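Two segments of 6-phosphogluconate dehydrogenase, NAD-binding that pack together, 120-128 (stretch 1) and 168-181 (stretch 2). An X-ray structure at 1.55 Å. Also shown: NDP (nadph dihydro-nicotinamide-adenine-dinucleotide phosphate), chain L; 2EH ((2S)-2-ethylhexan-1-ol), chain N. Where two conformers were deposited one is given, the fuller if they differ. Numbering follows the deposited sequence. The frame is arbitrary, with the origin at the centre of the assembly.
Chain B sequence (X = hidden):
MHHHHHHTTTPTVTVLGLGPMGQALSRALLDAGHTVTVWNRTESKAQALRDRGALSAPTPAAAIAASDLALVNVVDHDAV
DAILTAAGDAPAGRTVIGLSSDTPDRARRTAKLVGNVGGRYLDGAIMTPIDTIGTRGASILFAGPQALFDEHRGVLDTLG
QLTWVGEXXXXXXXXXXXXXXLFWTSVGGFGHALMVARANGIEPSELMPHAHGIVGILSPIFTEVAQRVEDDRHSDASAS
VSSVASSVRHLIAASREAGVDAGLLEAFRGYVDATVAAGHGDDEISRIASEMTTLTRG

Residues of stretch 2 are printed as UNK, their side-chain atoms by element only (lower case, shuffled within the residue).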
# COMPACT_ATOMS: atom_id res chain seq x y z
N ARG B 120 -30.02 -19.30 -11.46
CA ARG B 120 -29.91 -18.37 -10.30
C ARG B 120 -28.45 -17.88 -10.35
O ARG B 120 -27.60 -18.66 -10.86
CB ARG B 120 -30.34 -19.20 -9.08
CG ARG B 120 -31.86 -19.43 -9.03
CD ARG B 120 -32.37 -20.03 -7.74
NE ARG B 120 -31.75 -21.30 -7.51
CZ ARG B 120 -31.73 -21.94 -6.35
NH1 ARG B 120 -32.26 -21.37 -5.30
NH2 ARG B 120 -31.16 -23.12 -6.25
N TYR B 121 -28.20 -16.65 -9.92
CA TYR B 121 -26.81 -16.13 -9.98
C TYR B 121 -26.45 -15.45 -8.69
O TYR B 121 -27.23 -14.63 -8.18
CB TYR B 121 -26.68 -15.13 -11.13
CG TYR B 121 -25.27 -14.63 -11.35
CD1 TYR B 121 -24.31 -15.42 -11.92
CD2 TYR B 121 -24.93 -13.36 -11.01
CE1 TYR B 121 -23.05 -14.95 -12.15
CE2 TYR B 121 -23.67 -12.85 -11.26
CZ TYR B 121 -22.69 -13.67 -11.77
OH TYR B 121 -21.41 -13.21 -12.03
N LEU B 122 -25.24 -15.70 -8.22
CA LEU B 122 -24.57 -14.82 -7.24
C LEU B 122 -23.34 -14.28 -7.93
O LEU B 122 -22.68 -15.03 -8.67
CB LEU B 122 -24.15 -15.49 -5.94
CG LEU B 122 -25.28 -16.04 -5.13
CD1 LEU B 122 -24.72 -16.89 -3.99
CD2 LEU B 122 -26.13 -14.92 -4.58
N ASP B 123 -22.92 -13.06 -7.65
CA ASP B 123 -21.60 -12.57 -8.07
C ASP B 123 -20.68 -12.60 -6.87
O ASP B 123 -21.11 -12.31 -5.74
CB ASP B 123 -21.68 -11.12 -8.59
CG ASP B 123 -20.42 -10.82 -9.42
OD1 ASP B 123 -20.17 -11.58 -10.41
OD2 ASP B 123 -19.59 -9.92 -9.00
N GLY B 124 -19.44 -12.99 -7.07
CA GLY B 124 -18.47 -13.02 -5.98
C GLY B 124 -17.13 -12.47 -6.39
O GLY B 124 -16.85 -12.33 -7.57
N ALA B 125 -16.38 -12.01 -5.42
CA ALA B 125 -15.06 -11.43 -5.61
C ALA B 125 -14.14 -12.03 -4.55
O ALA B 125 -14.37 -11.86 -3.33
CB ALA B 125 -15.10 -9.96 -5.50
N ILE B 126 -13.11 -12.70 -5.01
CA ILE B 126 -12.07 -13.30 -4.15
C ILE B 126 -10.99 -12.27 -3.87
O ILE B 126 -10.43 -11.68 -4.81
CB ILE B 126 -11.45 -14.54 -4.82
CG1 ILE B 126 -12.52 -15.59 -5.19
CG2 ILE B 126 -10.36 -15.14 -3.89
CD1 ILE B 126 -12.01 -16.57 -6.19
N MET B 127 -10.77 -11.95 -2.60
CA MET B 127 -9.93 -10.81 -2.19
C MET B 127 -8.60 -11.24 -1.61
O MET B 127 -7.89 -10.38 -1.04
CB MET B 127 -10.71 -9.98 -1.17
CG MET B 127 -12.06 -9.52 -1.69
SD MET B 127 -12.13 -8.83 -3.30
CE MET B 127 -10.81 -7.63 -3.27
N THR B 128 -8.19 -12.48 -1.82
CA THR B 128 -6.95 -13.02 -1.24
C THR B 128 -6.28 -13.92 -2.27
O THR B 128 -6.95 -14.46 -3.15
CB THR B 128 -7.26 -13.71 0.10
OG1 THR B 128 -8.30 -14.70 -0.14
CG2 THR B 128 -7.77 -12.74 1.15
N UNK B 168 -27.99 -6.20 -4.53
CA UNK B 168 -27.64 -5.77 -5.90
C UNK B 168 -26.50 -6.63 -6.44
O UNK B 168 -25.42 -6.65 -5.83
c UNK B 168 -26.48 -3.74 -7.07
o UNK B 168 -25.74 -2.68 -6.88
c UNK B 168 -27.23 -4.30 -5.87
o UNK B 168 -26.47 -4.30 -8.14
N UNK B 169 -26.70 -7.30 -7.56
CA UNK B 169 -25.74 -8.26 -8.10
C UNK B 169 -24.41 -7.57 -8.43
O UNK B 169 -23.46 -8.31 -8.56
c UNK B 169 -26.26 -8.95 -9.34
c UNK B 169 -26.95 -11.33 -8.70
c UNK B 169 -29.06 -11.21 -9.14
n UNK B 169 -28.12 -12.02 -8.70
c UNK B 169 -27.21 -10.07 -9.10
n UNK B 169 -28.55 -9.99 -9.40
N UNK B 170 -24.36 -6.23 -8.55
CA UNK B 170 -23.13 -5.53 -8.81
C UNK B 170 -22.33 -5.19 -7.59
O UNK B 170 -21.28 -4.59 -7.76
N UNK B 171 -22.84 -5.41 -6.39
CA UNK B 171 -22.21 -4.75 -5.23
C UNK B 171 -20.91 -5.43 -4.83
O UNK B 171 -20.04 -4.68 -4.32
c UNK B 171 -22.84 -3.59 -3.05
n UNK B 171 -22.88 -0.64 0.21
c UNK B 171 -23.21 -1.86 -0.21
n UNK B 171 -23.04 -2.89 0.59
c UNK B 171 -23.97 -3.24 -2.08
c UNK B 171 -23.22 -4.62 -4.11
n UNK B 171 -23.65 -1.99 -1.45
N UNK B 172 -20.73 -6.74 -4.98
CA UNK B 172 -19.41 -7.31 -4.67
C UNK B 172 -18.35 -6.76 -5.59
O UNK B 172 -17.23 -6.47 -5.17
c UNK B 172 -19.52 -8.81 -4.70
N UNK B 173 -18.72 -6.58 -6.86
CA UNK B 173 -17.79 -5.96 -7.81
C UNK B 173 -17.46 -4.55 -7.42
O UNK B 173 -16.35 -4.12 -7.72
c UNK B 173 -18.35 -6.07 -9.23
N UNK B 174 -18.41 -3.80 -6.86
CA UNK B 174 -18.11 -2.45 -6.43
C UNK B 174 -17.09 -2.47 -5.32
O UNK B 174 -16.13 -1.62 -5.33
c UNK B 174 -19.35 -1.74 -5.99
N UNK B 175 -17.22 -3.35 -4.32
CA UNK B 175 -16.14 -3.47 -3.36
C UNK B 175 -14.85 -3.88 -4.05
O UNK B 175 -13.76 -3.37 -3.70
c UNK B 175 -16.49 -4.55 -2.31
c UNK B 175 -19.14 -3.29 0.84
c UNK B 175 -17.44 -4.11 -1.22
c UNK B 175 -19.66 -3.57 -0.39
c UNK B 175 -17.81 -3.31 1.02
c UNK B 175 -16.96 -3.79 0.03
c UNK B 175 -18.82 -4.02 -1.40
N UNK B 176 -14.89 -4.84 -4.96
CA UNK B 176 -13.66 -5.32 -5.65
C UNK B 176 -12.98 -4.13 -6.30
O UNK B 176 -11.73 -4.04 -6.30
c UNK B 176 -14.06 -6.40 -6.66
o UNK B 176 -12.05 -7.64 -6.28
o UNK B 176 -13.13 -7.94 -8.24
c UNK B 176 -12.96 -7.35 -7.11
N UNK B 177 -13.73 -3.28 -7.00
CA UNK B 177 -13.08 -2.15 -7.70
C UNK B 177 -12.32 -1.28 -6.71
O UNK B 177 -11.20 -0.82 -7.01
c UNK B 177 -14.08 -1.25 -8.43
c UNK B 177 -13.52 -4.23 -10.41
c UNK B 177 -14.82 -1.89 -9.61
s UNK B 177 -13.87 -2.56 -10.98
N UNK B 178 -12.89 -1.04 -5.55
CA UNK B 178 -12.20 -0.21 -4.53
C UNK B 178 -11.00 -0.94 -3.95
O UNK B 178 -9.86 -0.37 -3.80
c UNK B 178 -13.18 0.19 -3.42
N UNK B 179 -11.15 -2.18 -3.57
CA UNK B 179 -10.14 -2.93 -2.84
C UNK B 179 -8.99 -3.28 -3.78
O UNK B 179 -7.78 -3.23 -3.39
c UNK B 179 -12.57 -5.18 -0.90
c UNK B 179 -11.21 -3.34 0.10
c UNK B 179 -11.82 -3.88 -1.17
c UNK B 179 -10.75 -4.18 -2.24
N UNK B 180 -9.24 -3.63 -5.03
CA UNK B 180 -8.13 -3.90 -5.96
C UNK B 180 -7.40 -2.63 -6.33
O UNK B 180 -6.21 -2.69 -6.67
c UNK B 180 -9.26 -5.92 -7.06
c UNK B 180 -8.74 -4.50 -7.22
c UNK B 180 -8.24 -6.92 -6.60
c UNK B 180 -9.87 -6.38 -8.40
N UNK B 181 -8.07 -1.51 -6.40
CA UNK B 181 -7.43 -0.20 -6.59
C UNK B 181 -6.36 -0.01 -5.50
O UNK B 181 -5.19 0.24 -5.81
o UNK B 181 -9.00 3.09 -6.42
c UNK B 181 -8.10 2.26 -6.59
o UNK B 181 -6.89 2.53 -6.80
c UNK B 181 -8.50 0.85 -6.58
PA NDP L . -6.59 -15.52 -15.14
O1A NDP L . -7.25 -14.26 -14.66
O2A NDP L . -5.24 -15.46 -15.79
O5B NDP L . -7.61 -16.29 -16.08
C5B NDP L . -7.16 -17.53 -16.65
C4B NDP L . -8.35 -18.43 -16.86
O4B NDP L . -9.32 -17.80 -17.75
C3B NDP L . -7.96 -19.75 -17.54
O3B NDP L . -8.81 -20.81 -17.12
C2B NDP L . -8.21 -19.41 -19.00
O2B NDP L . -8.44 -20.49 -19.90
C1B NDP L . -9.54 -18.69 -18.83
N9A NDP L . -9.94 -17.90 -19.99
C8A NDP L . -9.38 -16.75 -20.49
N7A NDP L . -10.01 -16.29 -21.54
C5A NDP L . -11.04 -17.18 -21.77
C6A NDP L . -12.05 -17.29 -22.77
N6A NDP L . -12.25 -16.38 -23.71
N1A NDP L . -12.89 -18.34 -22.69
C2A NDP L . -12.73 -19.24 -21.71
N3A NDP L . -11.81 -19.26 -20.74
C4A NDP L . -10.99 -18.22 -20.84
O3 NDP L . -6.44 -16.62 -13.99
PN NDP L . -6.48 -16.73 -12.43
O1N NDP L . -6.74 -18.13 -12.11
O2N NDP L . -5.26 -16.10 -11.87
O5D NDP L . -7.69 -15.78 -11.97
C5D NDP L . -9.04 -16.11 -12.28
C4D NDP L . -9.89 -14.99 -11.75
O4D NDP L . -9.75 -14.98 -10.30
C3D NDP L . -9.56 -13.58 -12.25
O3D NDP L . -10.72 -12.81 -12.53
C2D NDP L . -8.81 -12.98 -11.07
O2D NDP L . -8.86 -11.56 -10.96
C1D NDP L . -9.43 -13.65 -9.87
N1N NDP L . -8.53 -13.76 -8.71
C2N NDP L . -7.29 -14.34 -8.84
C3N NDP L . -6.41 -14.38 -7.81
C7N NDP L . -5.07 -14.99 -7.93
O7N NDP L . -4.34 -14.91 -6.92
N7N NDP L . -4.68 -15.62 -9.03
C4N NDP L . -6.75 -13.76 -6.55
C5N NDP L . -8.08 -13.22 -6.44
C6N NDP L . -8.92 -13.25 -7.45
P2B NDP L . -7.13 -21.24 -20.49
O1X NDP L . -7.71 -22.08 -21.66
O2X NDP L . -6.20 -20.15 -21.01
O3X NDP L . -6.48 -22.05 -19.43
C7 2EH N . -5.60 -9.72 -6.63
C8 2EH N . -5.92 -10.35 -4.22
C9 2EH N . -6.67 -9.07 -3.88
C12 2EH N . -2.81 -11.12 -6.28
C7A 2EH N . -4.92 -10.17 -5.34
O7C 2EH N . -6.05 -10.70 -7.56
CBA 2EH N . -4.00 -11.36 -5.45
CCA 2EH N . -1.64 -11.94 -5.93
CCB 2EH N . -0.38 -11.28 -6.47
O HOH W 1 -20.98 -8.05 -7.67
O HOH W 2 -10.70 -9.85 -6.88

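Position 168 carries two side-chain carbons, the second bearing two oxygens, and touches nothing on stretch 1. A carboxylate on so short a stem is aspartate: Asp168, whose OD1 accepts from the backbone N of position 170 at 2.9 Å (N-H...O angle 163°), capping the turn that leads into the helix.

At 169 one carbon leads to a five-membered ring of three carbons and two nitrogens, an imidazole, hence His169. Its NE2 donates to Tyr121 O at 2.8 Å with an angle of 141°. That carbonyl lies near the imidazole plane, at its edge, where a ring N-H points. The Tyr121 ring is oblique to it, planes at 44° and centroids 5.7 Å apart.

Position 170 has no side-chain atoms and is Gly170. Position 171 has three carbons, a nitrogen, then a carbon carrying two more nitrogens; this guanidinium identifies Arg171, whose CA-to-CB bond points away from stretch 1 and which makes no contact with it.

Positions 172, 173 and 174 each hold a single carbon: Ala172, Ala173 and Ala174. The CB of Ala172 points toward the strand, 4.0 Å from Asp123 O; that of Ala173 lies sideways, 4.1 Å from Asp123 OD2; Ala174 is out of reach.

At 175 one carbon bears a six-carbon ring without a hydroxyl, so Phe175. Its CA-to-CB bond points toward the strand, but the ring leads away and makes no contact.

Position 176 repeats the two-carbon carboxylate pattern: Asp176. Its CG is 3.7 Å from Ala125 CB, and its OD1 is 3.2 Å from Met127 SD. Water 2 donates to both Asp176 OD1 (2.7 Å) and Ile126 O (2.8 Å).

Position 177, an unbranched run of two carbons, sulfur and carbon, is Met177, without contact here. The lone carbon of 178 gives Ala178. Four carbons forked at the second define leucine at 179 and 180: Leu179 CB lies 3.6 Å from Met127 CE, and Leu180 CD2 lies 4.3 Å from the same methyl. Position 181 has two side-chain carbons, the second carrying two oxygens, and so is Asp181, out of reach of stretch 1.

Strand 120-126 and the helix run nearly parallel, at 18°, with a closest axial approach of 7.2 Å; the two stretches together bury 457 Å². Tyr121, Asp123 and Ala125 alternate toward the helix. Water 1 donates to Asp123 OD2 (2.7 Å) and His169 O (2.6 Å) and accepts from Ala173 N (2.8 Å), joining a buried carboxylate to the backbone. In the middle, Ala172 and Ala125 each point CB toward the other stretch, and Ala125 CB lies 4.1 Å from Ala172 O. Met127 completes the far end with apolar packing.

Stretch 2 (168-181) DHGRAAAFDMALLD
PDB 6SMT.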